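Local structure of 'Carboxyl esterase 2 (Tuber melanosporum Mel28, 5MIF) at residues 73-78 with 93-98; 123-128 with 143-148; 228-233 with 287-292; 280-285 with 310-315. The protein probably hydrolyses carboxylic esters, as an archaea-like carboxylesterase of the alpha/beta hydrolase fold from a truffle that favours expression of this enzyme family during symbiosis. All blocks are in the same frame, centred on the assembly; numbering follows the deposited sequence.

How the contacts relate
Contacts 1, 2 and 4 lie on one mixed sheet, while contact 3 sits beyond the C-terminal end of strand 279-284. Contact 1 is at the surface, in the hairpin at one edge; contacts 2, 3 and 4 are buried, and contact 4 joins the last two parallel strands at the other, next to the second subunit. Contact 2 touches contact 1 through strands 90-97 and 142-147 but has no direct hydrogen bond of its own, relying on packing and a water. Contact 3, a helix against a loop and helix start, mixes a carboxylate cap with hydroxyl and guanidinium contacts; Arg290 ties it to contact 4. Centres of contacts 1 and 3 are about 36 Å apart.

Contact 1: residues 73-78 with 93-98; sequences TEFTTK and YLYKPV
The antiparallel hairpin of strands 75-82 and 90-97 brings Thr76 opposite Lys96 and Lys78 opposite Leu94 at the edge of the alpha/beta hydrolase sheet. The short segments run at 158° to each other, and both of these pairs are of the hydrogen-bonded type. Thr76 N donates to Lys96 O at 2.8 Å, with Lys96 N returning a bond to Thr76 O; Leu94 N in turn reaches Lys78 O at 2.9 Å, and Lys78 N bonds to Leu94 O. On the face that carries Thr76 and Lys96, water 1 donates to Leu94 O at 2.9 Å and is hydrogen-bonded to Thr76 OG1, thus tying a side-chain hydroxyl to the neighbouring strand. Lys96 bends at CE and takes its amino group to Leu177 O. On the face of Thr77 and Tyr95 an aromatic ring dominates, and the Phe75 ring lies against it. Phe75 has CG between the backbone N and the carbonyl carbon (chi1 48°), and its side chain lies beside that of Tyr95, pointing the same way. The ring planes are inclined at 71°, an oblique pairing in which Phe75 CE1 comes to 3.6 Å from Tyr95 CD1. Helix 129-139 packs on both rings through Ile136. Further along this face the Tyr95 ring meets the hydroxyl of Thr77 at its edge, in the ring plane, where Thr77 OG1 lies 3.3 Å from Tyr95 CD1.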
loop_
_atom_site.group_PDB
_atom_site.type_symbol
_atom_site.label_atom_id
_atom_site.label_comp_id
_atom_site.label_asym_id
_atom_site.label_seq_id
_atom_site.Cartn_x
_atom_site.Cartn_y
_atom_site.Cartn_z
ATOM N N THR A 73 -2.665 5.878 22.620
ATOM C CA THR A 73 -1.352 6.493 22.440
ATOM C C THR A 73 -1.378 7.906 23.000
ATOM O O THR A 73 -2.212 8.724 22.612
ATOM C CB THR A 73 -0.926 6.534 20.959
ATOM O OG1 THR A 73 -0.914 5.203 20.428
ATOM C CG2 THR A 73 0.467 7.136 20.818
ATOM N N GLU A 74 -0.485 8.180 23.938
ATOM C CA GLU A 74 -0.367 9.509 24.511
ATOM C C GLU A 74 0.783 10.287 23.917
ATOM O O GLU A 74 1.775 9.710 23.480
ATOM C CB GLU A 74 -0.197 9.432 26.032
ATOM C CG GLU A 74 -1.368 8.816 26.784
ATOM C CD GLU A 74 -1.068 8.612 28.263
ATOM O OE1 GLU A 74 0.033 8.998 28.706
ATOM O OE2 GLU A 74 -1.957 8.132 28.996
ATOM N N PHE A 75 0.639 11.610 23.912
ATOM C CA PHE A 75 1.693 12.501 23.449
ATOM C C PHE A 75 1.608 13.839 24.172
ATOM O O PHE A 75 0.546 14.230 24.645
ATOM C CB PHE A 75 1.616 12.685 21.922
ATOM C CG PHE A 75 0.233 12.995 21.406
ATOM C CD1 PHE A 75 -0.257 14.296 21.407
ATOM C CD2 PHE A 75 -0.564 11.987 20.885
ATOM C CE1 PHE A 75 -1.536 14.580 20.912
ATOM C CE2 PHE A 75 -1.837 12.261 20.387
ATOM C CZ PHE A 75 -2.324 13.558 20.399
ATOM N N THR A 76 2.730 14.544 24.255
ATOM C CA THR A 76 2.721 15.890 24.806
ATOM C C THR A 76 2.399 16.903 23.707
ATOM O O THR A 76 2.624 16.639 22.522
ATOM C CB THR A 76 4.060 16.260 25.448
ATOM O OG1 THR A 76 5.102 16.145 24.476
ATOM C CG2 THR A 76 4.357 15.360 26.654
ATOM N N THR A 77 1.894 18.061 24.119
ATOM C CA THR A 77 1.534 19.155 23.215
ATOM C C THR A 77 2.239 20.445 23.617
ATOM O O THR A 77 2.116 20.890 24.763
ATOM C CB THR A 77 0.020 19.441 23.222
ATOM O OG1 THR A 77 -0.706 18.294 22.782
ATOM C CG2 THR A 77 -0.305 20.623 22.313
ATOM N N LYS A 78 2.972 21.050 22.689
ATOM C CA LYS A 78 3.470 22.396 22.928
ATOM C C LYS A 78 2.827 23.336 21.903
ATOM O O LYS A 78 2.961 23.151 20.688
ATOM C CB LYS A 78 4.999 22.448 22.861
ATOM C CG LYS A 78 5.563 23.823 23.198
ATOM C CD LYS A 78 7.063 23.791 23.449
ATOM C CE LYS A 78 7.524 25.088 24.117
ATOM N NZ LYS A 78 8.919 25.022 24.652
ATOM N N TYR A 93 1.406 23.365 16.473
ATOM C CA TYR A 93 1.401 22.478 17.618
ATOM C C TYR A 93 2.521 21.437 17.470
ATOM O O TYR A 93 2.564 20.714 16.480
ATOM C CB TYR A 93 0.048 21.782 17.765
ATOM C CG TYR A 93 -1.130 22.725 17.949
ATOM C CD1 TYR A 93 -1.757 23.312 16.852
ATOM C CD2 TYR A 93 -1.590 23.056 19.220
ATOM C CE1 TYR A 93 -2.835 24.193 17.019
ATOM C CE2 TYR A 93 -2.660 23.929 19.399
ATOM C CZ TYR A 93 -3.275 24.498 18.298
ATOM O OH TYR A 93 -4.332 25.361 18.485
ATOM N N LEU A 94 3.413 21.340 18.452
ATOM C CA LEU A 94 4.422 20.283 18.418
ATOM C C LEU A 94 3.969 19.120 19.293
ATOM O O LEU A 94 3.867 19.255 20.508
ATOM C CB LEU A 94 5.785 20.791 18.887
ATOM C CG LEU A 94 6.940 19.771 18.857
ATOM C CD1 LEU A 94 7.245 19.345 17.420
ATOM C CD2 LEU A 94 8.190 20.323 19.528
ATOM N N TYR A 95 3.687 17.984 18.667
ATOM C CA TYR A 95 3.286 16.795 19.407
ATOM C C TYR A 95 4.438 15.803 19.496
ATOM O O TYR A 95 5.035 15.462 18.474
ATOM C CB TYR A 95 2.090 16.124 18.756
ATOM C CG TYR A 95 0.875 17.003 18.559
ATOM C CD1 TYR A 95 0.121 17.461 19.646
ATOM C CD2 TYR A 95 0.440 17.318 17.280
ATOM C CE1 TYR A 95 -1.026 18.237 19.443
ATOM C CE2 TYR A 95 -0.681 18.086 17.067
ATOM C CZ TYR A 95 -1.413 18.544 18.139
ATOM O OH TYR A 95 -2.532 19.299 17.868
ATOM N N LYS A 96 4.757 15.363 20.714
ATOM C CA LYS A 96 5.842 14.396 20.946
ATOM C C LYS A 96 5.376 13.153 21.689
ATOM O O LYS A 96 4.650 13.258 22.667
ATOM C CB LYS A 96 6.980 15.039 21.743
ATOM C CG LYS A 96 7.574 16.274 21.124
ATOM C CD LYS A 96 8.889 16.630 21.793
ATOM C CE LYS A 96 8.621 17.476 23.024
ATOM N NZ LYS A 96 9.849 17.708 23.812
ATOM N N PRO A 97 5.790 11.969 21.224
ATOM C CA PRO A 97 5.494 10.759 22.000
ATOM C C PRO A 97 6.152 10.794 23.395
ATOM O O PRO A 97 7.176 11.445 23.599
ATOM C CB PRO A 97 6.108 9.644 21.154
ATOM C CG PRO A 97 7.216 10.322 20.398
ATOM C CD PRO A 97 6.693 11.701 20.090
ATOM N N VAL A 98 5.554 10.097 24.348
ATOM C CA VAL A 98 6.075 10.026 25.712
ATOM C C VAL A 98 7.364 9.190 25.750
ATOM O O VAL A 98 7.631 8.419 24.830
ATOM C CB VAL A 98 5.039 9.410 26.671
ATOM C CG1 VAL A 98 3.746 10.180 26.593
ATOM C CG2 VAL A 98 4.778 7.965 26.292
HETATM O O HOH W 1 5.314 18.500 22.917
#

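Contact 2: residues 123-128 with 143-148; sequences GGPKSY and VFFVDY
Water 2 links Gly123 to Asp147, lying 2.7 Å from Gly123 O and equally 2.7 Å from Asp147 OD1, in a geometry that suits donation to both; as other acceptors are also within its reach, the sharing of its protons is not certain. Gly123 belongs to the loop that follows strand 109-115, just beyond a His-Gly-Gly-Gly sequence that in related esterases forms the oxyanion hole, and Asp147 follows Val146 on strand 142-147. Beside the water, the Asp147 and Pro125 side chains cross at about a right angle, with Asp147 OD2 at 3.7 Å from Pro125 CD. Phe145 makes the larger apolar contact. Its CG stands anti to the backbone N (chi1 -174°), and the outer ring atoms meet the loop: Phe145 CE1 approaches Pro125 N at 3.4 Å, Phe145 CZ lies 3.5 Å from Gly124 C, and Phe145 CE2 rests 3.8 Å from Tyr128 CB. Tyr128, in the N-cap position of helix 129-139, then carries its ring away from the strand, and its OH bonds to Asp189 in the probable nucleophile elbow. Asp62 binds the loop from outside. Between the two segments, by contrast, ring packing and one water-mediated link join loop to strand without any direct hydrogen bond, next to what is probably the oxyanion-hole segment.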
loop_
_atom_site.group_PDB
_atom_site.type_symbol
_atom_site.label_atom_id
_atom_site.label_comp_id
_atom_site.label_asym_id
_atom_site.label_seq_id
_atom_site.Cartn_x
_atom_site.Cartn_y
_atom_site.Cartn_z
ATOM N N GLY A 123 -10.615 22.303 8.958
ATOM C CA GLY A 123 -9.602 21.457 9.552
ATOM C C GLY A 123 -8.779 22.196 10.583
ATOM O O GLY A 123 -8.872 23.419 10.703
ATOM N N GLY A 124 -7.973 21.441 11.322
ATOM C CA GLY A 124 -7.144 21.971 12.387
ATOM C C GLY A 124 -6.811 20.802 13.290
ATOM O O GLY A 124 -7.124 19.660 12.944
ATOM N N PRO A 125 -6.199 21.069 14.449
ATOM C CA PRO A 125 -5.745 19.985 15.329
ATOM C C PRO A 125 -6.868 19.070 15.822
ATOM O O PRO A 125 -6.607 17.887 16.044
ATOM C CB PRO A 125 -5.099 20.729 16.502
ATOM C CG PRO A 125 -5.712 22.111 16.471
ATOM C CD PRO A 125 -5.921 22.401 15.016
ATOM N N LYS A 126 -8.090 19.580 15.967
ATOM C CA LYS A 126 -9.182 18.769 16.514
ATOM C C LYS A 126 -9.647 17.698 15.548
ATOM O O LYS A 126 -9.740 16.521 15.899
ATOM C CB LYS A 126 -10.381 19.645 16.913
ATOM C CG LYS A 126 -10.140 20.628 18.065
ATOM C CD LYS A 126 -11.425 21.445 18.332
ATOM C CE LYS A 126 -11.595 21.835 19.793
ATOM N NZ LYS A 126 -11.127 23.210 20.114
ATOM N N SER A 127 -9.951 18.108 14.325
ATOM C CA SER A 127 -10.473 17.192 13.330
ATOM C C SER A 127 -9.425 16.192 12.873
ATOM O O SER A 127 -9.763 15.159 12.301
ATOM C CB SER A 127 -11.034 17.963 12.138
ATOM O OG SER A 127 -10.097 18.912 11.672
ATOM N N TYR A 128 -8.158 16.522 13.099
ATOM C CA TYR A 128 -7.060 15.659 12.679
ATOM C C TYR A 128 -6.426 14.901 13.837
ATOM O O TYR A 128 -5.366 14.306 13.672
ATOM C CB TYR A 128 -6.011 16.484 11.923
ATOM C CG TYR A 128 -6.379 16.594 10.462
ATOM C CD1 TYR A 128 -7.361 17.495 10.040
ATOM C CD2 TYR A 128 -5.777 15.775 9.504
ATOM C CE1 TYR A 128 -7.726 17.585 8.712
ATOM C CE2 TYR A 128 -6.135 15.862 8.163
ATOM C CZ TYR A 128 -7.112 16.770 7.774
ATOM O OH TYR A 128 -7.485 16.854 6.450
ATOM N N VAL A 143 5.276 15.204 15.771
ATOM C CA VAL A 143 4.484 15.794 14.690
ATOM C C VAL A 143 4.401 17.313 14.900
ATOM O O VAL A 143 3.983 17.789 15.962
ATOM C CB VAL A 143 3.063 15.207 14.624
ATOM C CG1 VAL A 143 2.195 16.014 13.647
ATOM C CG2 VAL A 143 3.107 13.736 14.213
ATOM N N PHE A 144 4.841 18.050 13.884
ATOM C CA PHE A 144 4.807 19.505 13.856
ATOM C C PHE A 144 3.611 19.873 12.999
ATOM O O PHE A 144 3.687 19.887 11.766
ATOM C CB PHE A 144 6.131 20.045 13.293
ATOM C CG PHE A 144 6.243 21.548 13.251
ATOM C CD1 PHE A 144 6.452 22.283 14.410
ATOM C CD2 PHE A 144 6.221 22.216 12.040
ATOM C CE1 PHE A 144 6.587 23.663 14.361
ATOM C CE2 PHE A 144 6.357 23.592 11.984
ATOM C CZ PHE A 144 6.535 24.319 13.146
ATOM N N PHE A 145 2.487 20.116 13.660
ATOM C CA PHE A 145 1.215 20.316 12.973
ATOM C C PHE A 145 0.970 21.817 12.764
ATOM O O PHE A 145 0.775 22.568 13.731
ATOM C CB PHE A 145 0.090 19.677 13.789
ATOM C CG PHE A 145 -1.251 19.697 13.119
ATOM C CD1 PHE A 145 -2.106 20.786 13.276
ATOM C CD2 PHE A 145 -1.674 18.625 12.370
ATOM C CE1 PHE A 145 -3.359 20.806 12.672
ATOM C CE2 PHE A 145 -2.930 18.632 11.755
ATOM C CZ PHE A 145 -3.778 19.724 11.913
ATOM N N VAL A 146 1.005 22.253 11.507
ATOM C CA VAL A 146 0.872 23.671 11.198
ATOM C C VAL A 146 -0.597 24.062 11.056
ATOM O O VAL A 146 -1.296 23.578 10.174
ATOM C CB VAL A 146 1.623 24.037 9.925
ATOM C CG1 VAL A 146 1.468 25.530 9.656
ATOM C CG2 VAL A 146 3.101 23.668 10.068
ATOM N N ASP A 147 -1.056 24.929 11.949
ATOM C CA ASP A 147 -2.445 25.374 11.951
ATOM C C ASP A 147 -2.563 26.683 11.180
ATOM O O ASP A 147 -2.806 27.745 11.754
ATOM C CB ASP A 147 -2.935 25.518 13.405
ATOM C CG ASP A 147 -4.456 25.594 13.524
ATOM O OD1 ASP A 147 -5.184 25.296 12.550
ATOM O OD2 ASP A 147 -4.926 25.933 14.625
ATOM N N TYR A 148 -2.356 26.603 9.871
ATOM C CA TYR A 148 -2.319 27.783 9.012
ATOM C C TYR A 148 -3.707 28.456 8.921
ATOM O O TYR A 148 -4.737 27.830 9.206
ATOM C CB TYR A 148 -1.819 27.391 7.617
ATOM C CG TYR A 148 -2.657 26.298 6.992
ATOM C CD1 TYR A 148 -3.785 26.605 6.247
ATOM C CD2 TYR A 148 -2.330 24.953 7.166
ATOM C CE1 TYR A 148 -4.558 25.613 5.674
ATOM C CE2 TYR A 148 -3.109 23.945 6.600
ATOM C CZ TYR A 148 -4.218 24.281 5.860
ATOM O OH TYR A 148 -4.999 23.288 5.291
HETATM O O HOH W 2 -7.876 25.425 12.156
#

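Contact 3: residues 228-233 with 287-292; sequences ATFKEF and DPIRQQ
Thr229 on helix 228-232 packs into the start of helix 290-302, and its two branches meet different groups. Thr229 CB itself lies 3.4 Å from Pro288 O. From there the branches part. With OG1 placed between the backbone N and the carbonyl carbon (chi1 51°), the hydroxyl accepts from the first turn of the helix, Gln291 N donating to Thr229 OG1 at 3.2 Å with an N-H...O angle of 160°. The same hydroxyl points to Pro288 O, though that separation is shorter than usual and its exact length is doubtful. The methyl branch sits over one face of the Arg290 guanidinium, Thr229 CG2 being 3.4 Å from Arg290 NH2. That guanidinium also meets Glu232, the two planes nearly perpendicular, by a long salt bridge of 3.8 Å between Glu232 OE1 and Arg290 NH2 and by water 3, which accepts from Arg290 NH1 and donates to Glu232 OE2. Arg290 NH1 has a further acceptor in Glu285 O. Gln292 NE2 lies at the edge of the Phe230 ring, in its plane, 3.6 Å from Phe230 CE1, while Gln292 OE1 accepts from Thr221 N. Phe233 offers one ring face to Asp287 N and the opposite one to Glu232 CG. Asp287 itself caps the turn, Ile289 N donating to Asp287 OD1 at 2.7 Å from above the carboxylate plane, while OD2 bonds to His317. An Asp in the loop after strand 279-284, bonded to a His, is characteristic of the alpha/beta hydrolase acid loop; Asp287 and His317 probably form a catalytic triad with Ser190.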
loop_
_atom_site.group_PDB
_atom_site.type_symbol
_atom_site.label_atom_id
_atom_site.label_comp_id
_atom_site.label_asym_id
_atom_site.label_seq_id
_atom_site.Cartn_x
_atom_site.Cartn_y
_atom_site.Cartn_z
ATOM N N ALA A 228 -9.054 13.212 -15.976
ATOM C CA ALA A 228 -9.973 12.142 -16.360
ATOM C C ALA A 228 -10.921 11.712 -15.231
ATOM O O ALA A 228 -12.110 11.490 -15.467
ATOM C CB ALA A 228 -9.182 10.936 -16.871
ATOM N N THR A 229 -10.405 11.591 -14.009
ATOM C CA THR A 229 -11.241 11.097 -12.917
ATOM C C THR A 229 -12.272 12.126 -12.424
ATOM O O THR A 229 -13.205 11.751 -11.712
ATOM C CB THR A 229 -10.396 10.627 -11.711
ATOM O OG1 THR A 229 -9.469 11.651 -11.341
ATOM C CG2 THR A 229 -9.636 9.342 -12.047
ATOM N N PHE A 230 -12.120 13.403 -12.793
ATOM C CA PHE A 230 -13.183 14.387 -12.535
ATOM C C PHE A 230 -14.467 13.926 -13.205
ATOM O O PHE A 230 -15.540 13.942 -12.606
ATOM C CB PHE A 230 -12.834 15.787 -13.063
ATOM C CG PHE A 230 -12.044 16.636 -12.110
ATOM C CD1 PHE A 230 -10.726 16.322 -11.786
ATOM C CD2 PHE A 230 -12.627 17.754 -11.529
ATOM C CE1 PHE A 230 -9.994 17.122 -10.911
ATOM C CE2 PHE A 230 -11.910 18.555 -10.653
ATOM C CZ PHE A 230 -10.590 18.238 -10.344
ATOM N N LYS A 231 -14.321 13.491 -14.452
ATOM C CA LYS A 231 -15.425 12.987 -15.254
ATOM C C LYS A 231 -15.920 11.617 -14.761
ATOM O O LYS A 231 -17.114 11.320 -14.828
ATOM C CB LYS A 231 -14.987 12.896 -16.722
ATOM C CG LYS A 231 -14.714 14.258 -17.335
ATOM C CD LYS A 231 -13.747 14.175 -18.504
ATOM C CE LYS A 231 -13.431 15.572 -19.054
ATOM N NZ LYS A 231 -12.839 15.546 -20.430
ATOM N N GLU A 232 -15.007 10.783 -14.267
ATOM C CA GLU A 232 -15.375 9.440 -13.836
ATOM C C GLU A 232 -16.156 9.441 -12.513
ATOM O O GLU A 232 -17.069 8.639 -12.322
ATOM C CB GLU A 232 -14.129 8.561 -13.709
ATOM C CG GLU A 232 -14.444 7.117 -13.398
ATOM C CD GLU A 232 -13.226 6.222 -13.451
ATOM O OE1 GLU A 232 -12.112 6.737 -13.711
ATOM O OE2 GLU A 232 -13.394 4.995 -13.257
ATOM N N PHE A 233 -15.788 10.328 -11.593
ATOM C CA PHE A 233 -16.467 10.411 -10.296
ATOM C C PHE A 233 -16.973 11.822 -9.962
ATOM O O PHE A 233 -16.651 12.347 -8.890
ATOM C CB PHE A 233 -15.524 9.946 -9.189
ATOM C CG PHE A 233 -14.827 8.651 -9.488
ATOM C CD1 PHE A 233 -15.481 7.438 -9.331
ATOM C CD2 PHE A 233 -13.514 8.649 -9.932
ATOM C CE1 PHE A 233 -14.834 6.242 -9.606
ATOM C CE2 PHE A 233 -12.862 7.461 -10.207
ATOM C CZ PHE A 233 -13.521 6.256 -10.045
ATOM N N ASP A 287 -12.529 8.559 -6.384
ATOM C CA ASP A 287 -12.084 9.898 -6.029
ATOM C C ASP A 287 -11.817 10.705 -7.288
ATOM O O ASP A 287 -10.970 10.328 -8.095
ATOM C CB ASP A 287 -10.811 9.827 -5.180
ATOM C CG ASP A 287 -10.358 11.188 -4.652
ATOM O OD1 ASP A 287 -10.848 12.237 -5.117
ATOM O OD2 ASP A 287 -9.460 11.221 -3.783
ATOM N N PRO A 288 -12.527 11.836 -7.450
ATOM C CA PRO A 288 -12.294 12.735 -8.582
ATOM C C PRO A 288 -10.841 13.185 -8.685
ATOM O O PRO A 288 -10.342 13.396 -9.787
ATOM C CB PRO A 288 -13.174 13.952 -8.264
ATOM C CG PRO A 288 -14.077 13.540 -7.221
ATOM C CD PRO A 288 -13.506 12.383 -6.496
ATOM N N ILE A 289 -10.174 13.325 -7.545
ATOM C CA ILE A 289 -8.837 13.912 -7.531
ATOM C C ILE A 289 -7.744 12.825 -7.679
ATOM O O ILE A 289 -6.550 13.128 -7.681
ATOM C CB ILE A 289 -8.619 14.753 -6.237
ATOM C CG1 ILE A 289 -7.729 15.955 -6.508
ATOM C CG2 ILE A 289 -8.070 13.932 -5.100
ATOM C CD1 ILE A 289 -8.423 16.998 -7.327
ATOM N N ARG A 290 -8.160 11.567 -7.822
ATOM C CA ARG A 290 -7.214 10.447 -7.904
ATOM C C ARG A 290 -6.152 10.623 -9.003
ATOM O O ARG A 290 -4.972 10.376 -8.768
ATOM C CB ARG A 290 -7.966 9.129 -8.127
ATOM C CG ARG A 290 -7.073 7.889 -8.115
ATOM C CD ARG A 290 -7.842 6.664 -8.586
ATOM N NE ARG A 290 -7.916 6.642 -10.045
ATOM C CZ ARG A 290 -8.838 5.988 -10.750
ATOM N NH1 ARG A 290 -9.781 5.290 -10.134
ATOM N NH2 ARG A 290 -8.808 6.026 -12.078
ATOM N N GLN A 291 -6.567 11.048 -10.194
ATOM C CA GLN A 291 -5.642 11.174 -11.328
ATOM C C GLN A 291 -4.461 12.120 -11.054
ATOM O O GLN A 291 -3.344 11.906 -11.549
ATOM C CB GLN A 291 -6.397 11.643 -12.578
ATOM C CG GLN A 291 -5.564 11.625 -13.857
ATOM C CD GLN A 291 -5.331 10.222 -14.389
ATOM O OE1 GLN A 291 -6.235 9.385 -14.373
ATOM N NE2 GLN A 291 -4.108 9.950 -14.843
ATOM N N GLN A 292 -4.712 13.172 -10.283
ATOM C CA GLN A 292 -3.682 14.169 -9.999
ATOM C C GLN A 292 -2.492 13.578 -9.251
ATOM O O GLN A 292 -1.335 13.818 -9.619
ATOM C CB GLN A 292 -4.273 15.335 -9.198
ATOM C CG GLN A 292 -5.166 16.216 -10.037
ATOM C CD GLN A 292 -5.639 17.446 -9.301
ATOM O OE1 GLN A 292 -5.044 17.864 -8.299
ATOM N NE2 GLN A 292 -6.748 18.015 -9.768
HETATM O O HOH W 3 -11.326 3.530 -11.646
#

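Contact 4: residues 280-285 with 310-315; sequences LIVVAE and IRVLGT
With CG anti to the backbone N (chi1 174°) and CD anti in its turn (chi2 -172°), Glu285 runs extended across to the Leu313-Gly314 turn, where Gly314 N donates to Glu285 OE1 at 2.6 Å. The contact joins the parallel strands of a beta-alpha-beta unit, 279-284 and 307-312, connected through helix 290-302. Its backbone bonds alternate between the strands: Ile310 N to Ile281 O at 2.9 Å, Val283 N to Ile310 O, Val312 N to Val283 O, and last Glu285 N to Val312 O at 3.0 Å, more bent than the others at 132°. Val282 and Val312 share a face, their branches touching at Val282 CG1 and Val312 CG2, 3.8 Å apart, and Phe319 packs on both. On the other face Val283 CG2 lies 3.8 Å from Arg311 CB, and Arg311 goes on to a salt bridge with Glu294. Arg311 also pairs with a strand of the second subunit, so the sheet continues across the interface. Glu285 has a second partner there, a salt bridge from OE2 to Arg298 of that subunit, and its other oxygen, OE1, also lies 3.6 Å from Leu313 CB.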
loop_
_atom_site.group_PDB
_atom_site.type_symbol
_atom_site.label_atom_id
_atom_site.label_comp_id
_atom_site.label_asym_id
_atom_site.label_seq_id
_atom_site.Cartn_x
_atom_site.Cartn_y
_atom_site.Cartn_z
ATOM N N LEU A 280 6.280 9.188 -1.028
ATOM C CA LEU A 280 5.258 8.153 -1.117
ATOM C C LEU A 280 3.889 8.801 -1.362
ATOM O O LEU A 280 3.450 9.663 -0.589
ATOM C CB LEU A 280 5.228 7.309 0.164
ATOM C CG LEU A 280 3.995 6.424 0.367
ATOM C CD1 LEU A 280 3.925 5.301 -0.673
ATOM C CD2 LEU A 280 3.992 5.844 1.758
ATOM N N ILE A 281 3.217 8.386 -2.431
ATOM C CA ILE A 281 1.879 8.886 -2.728
ATOM C C ILE A 281 0.834 7.792 -2.594
ATOM O O ILE A 281 0.963 6.712 -3.170
ATOM C CB ILE A 281 1.815 9.493 -4.139
ATOM C CG1 ILE A 281 2.812 10.646 -4.241
ATOM C CG2 ILE A 281 0.384 9.946 -4.469
ATOM C CD1 ILE A 281 2.985 11.198 -5.646
ATOM N N VAL A 282 -0.199 8.073 -1.814
ATOM C CA VAL A 282 -1.293 7.137 -1.616
ATOM C C VAL A 282 -2.575 7.794 -2.123
ATOM O O VAL A 282 -2.858 8.931 -1.767
ATOM C CB VAL A 282 -1.420 6.752 -0.124
ATOM C CG1 VAL A 282 -2.583 5.823 0.089
ATOM C CG2 VAL A 282 -0.120 6.106 0.361
ATOM N N VAL A 283 -3.341 7.101 -2.959
ATOM C CA VAL A 283 -4.587 7.674 -3.488
ATOM C C VAL A 283 -5.772 6.743 -3.236
ATOM O O VAL A 283 -5.601 5.530 -3.073
ATOM C CB VAL A 283 -4.503 7.976 -5.010
ATOM C CG1 VAL A 283 -3.470 9.072 -5.291
ATOM C CG2 VAL A 283 -4.212 6.691 -5.807
ATOM N N ALA A 284 -6.969 7.320 -3.164
ATOM C CA ALA A 284 -8.183 6.522 -3.061
ATOM C C ALA A 284 -8.671 6.175 -4.463
ATOM O O ALA A 284 -8.520 6.970 -5.382
ATOM C CB ALA A 284 -9.262 7.273 -2.284
ATOM N N GLU A 285 -9.267 5.001 -4.629
ATOM C CA GLU A 285 -9.722 4.577 -5.948
ATOM C C GLU A 285 -10.898 5.415 -6.443
ATOM O O GLU A 285 -10.889 5.917 -7.572
ATOM C CB GLU A 285 -10.126 3.108 -5.932
ATOM C CG GLU A 285 -10.734 2.636 -7.230
ATOM C CD GLU A 285 -11.306 1.237 -7.123
ATOM O OE1 GLU A 285 -11.728 0.855 -6.008
ATOM O OE2 GLU A 285 -11.371 0.539 -8.152
ATOM N N ILE A 310 0.703 4.256 -4.610
ATOM C CA ILE A 310 -0.211 3.201 -4.225
ATOM C C ILE A 310 -1.669 3.651 -4.295
ATOM O O ILE A 310 -2.038 4.692 -3.750
ATOM C CB ILE A 310 0.113 2.725 -2.811
ATOM C CG1 ILE A 310 1.274 1.732 -2.857
ATOM C CG2 ILE A 310 -1.073 2.069 -2.165
ATOM C CD1 ILE A 310 1.856 1.498 -1.489
ATOM N N ARG A 311 -2.483 2.854 -4.974
ATOM C CA ARG A 311 -3.915 3.081 -5.080
ATOM C C ARG A 311 -4.653 2.088 -4.203
ATOM O O ARG A 311 -4.470 0.874 -4.330
ATOM C CB ARG A 311 -4.394 2.950 -6.533
ATOM C CG ARG A 311 -5.929 3.004 -6.678
ATOM C CD ARG A 311 -6.403 2.542 -8.062
ATOM N NE ARG A 311 -5.927 3.402 -9.143
ATOM C CZ ARG A 311 -6.372 3.342 -10.399
ATOM N NH1 ARG A 311 -7.297 2.448 -10.742
ATOM N NH2 ARG A 311 -5.880 4.169 -11.317
ATOM N N VAL A 312 -5.492 2.606 -3.314
ATOM C CA VAL A 312 -6.255 1.783 -2.397
ATOM C C VAL A 312 -7.637 1.571 -2.975
ATOM O O VAL A 312 -8.377 2.533 -3.187
ATOM C CB VAL A 312 -6.367 2.445 -1.003
ATOM C CG1 VAL A 312 -6.955 1.478 -0.003
ATOM C CG2 VAL A 312 -5.011 2.924 -0.542
ATOM N N LEU A 313 -7.995 0.323 -3.242
ATOM C CA LEU A 313 -9.274 0.053 -3.895
ATOM C C LEU A 313 -10.442 0.083 -2.907
ATOM O O LEU A 313 -10.272 -0.202 -1.718
ATOM C CB LEU A 313 -9.236 -1.289 -4.626
ATOM C CG LEU A 313 -8.706 -1.227 -6.057
ATOM C CD1 LEU A 313 -7.220 -0.809 -6.089
ATOM C CD2 LEU A 313 -8.923 -2.554 -6.767
ATOM N N GLY A 314 -11.617 0.465 -3.400
ATOM C CA GLY A 314 -12.844 0.416 -2.614
ATOM C C GLY A 314 -13.027 1.535 -1.595
ATOM O O GLY A 314 -13.929 1.486 -0.755
ATOM N N THR A 315 -12.179 2.553 -1.650
ATOM C CA THR A 315 -12.309 3.642 -0.690
ATOM C C THR A 315 -12.349 4.984 -1.404
ATOM O O THR A 315 -12.192 5.053 -2.623
ATOM C CB THR A 315 -11.180 3.623 0.352
ATOM O OG1 THR A 315 -11.502 4.526 1.425
ATOM C CG2 THR A 315 -9.860 4.016 -0.276
#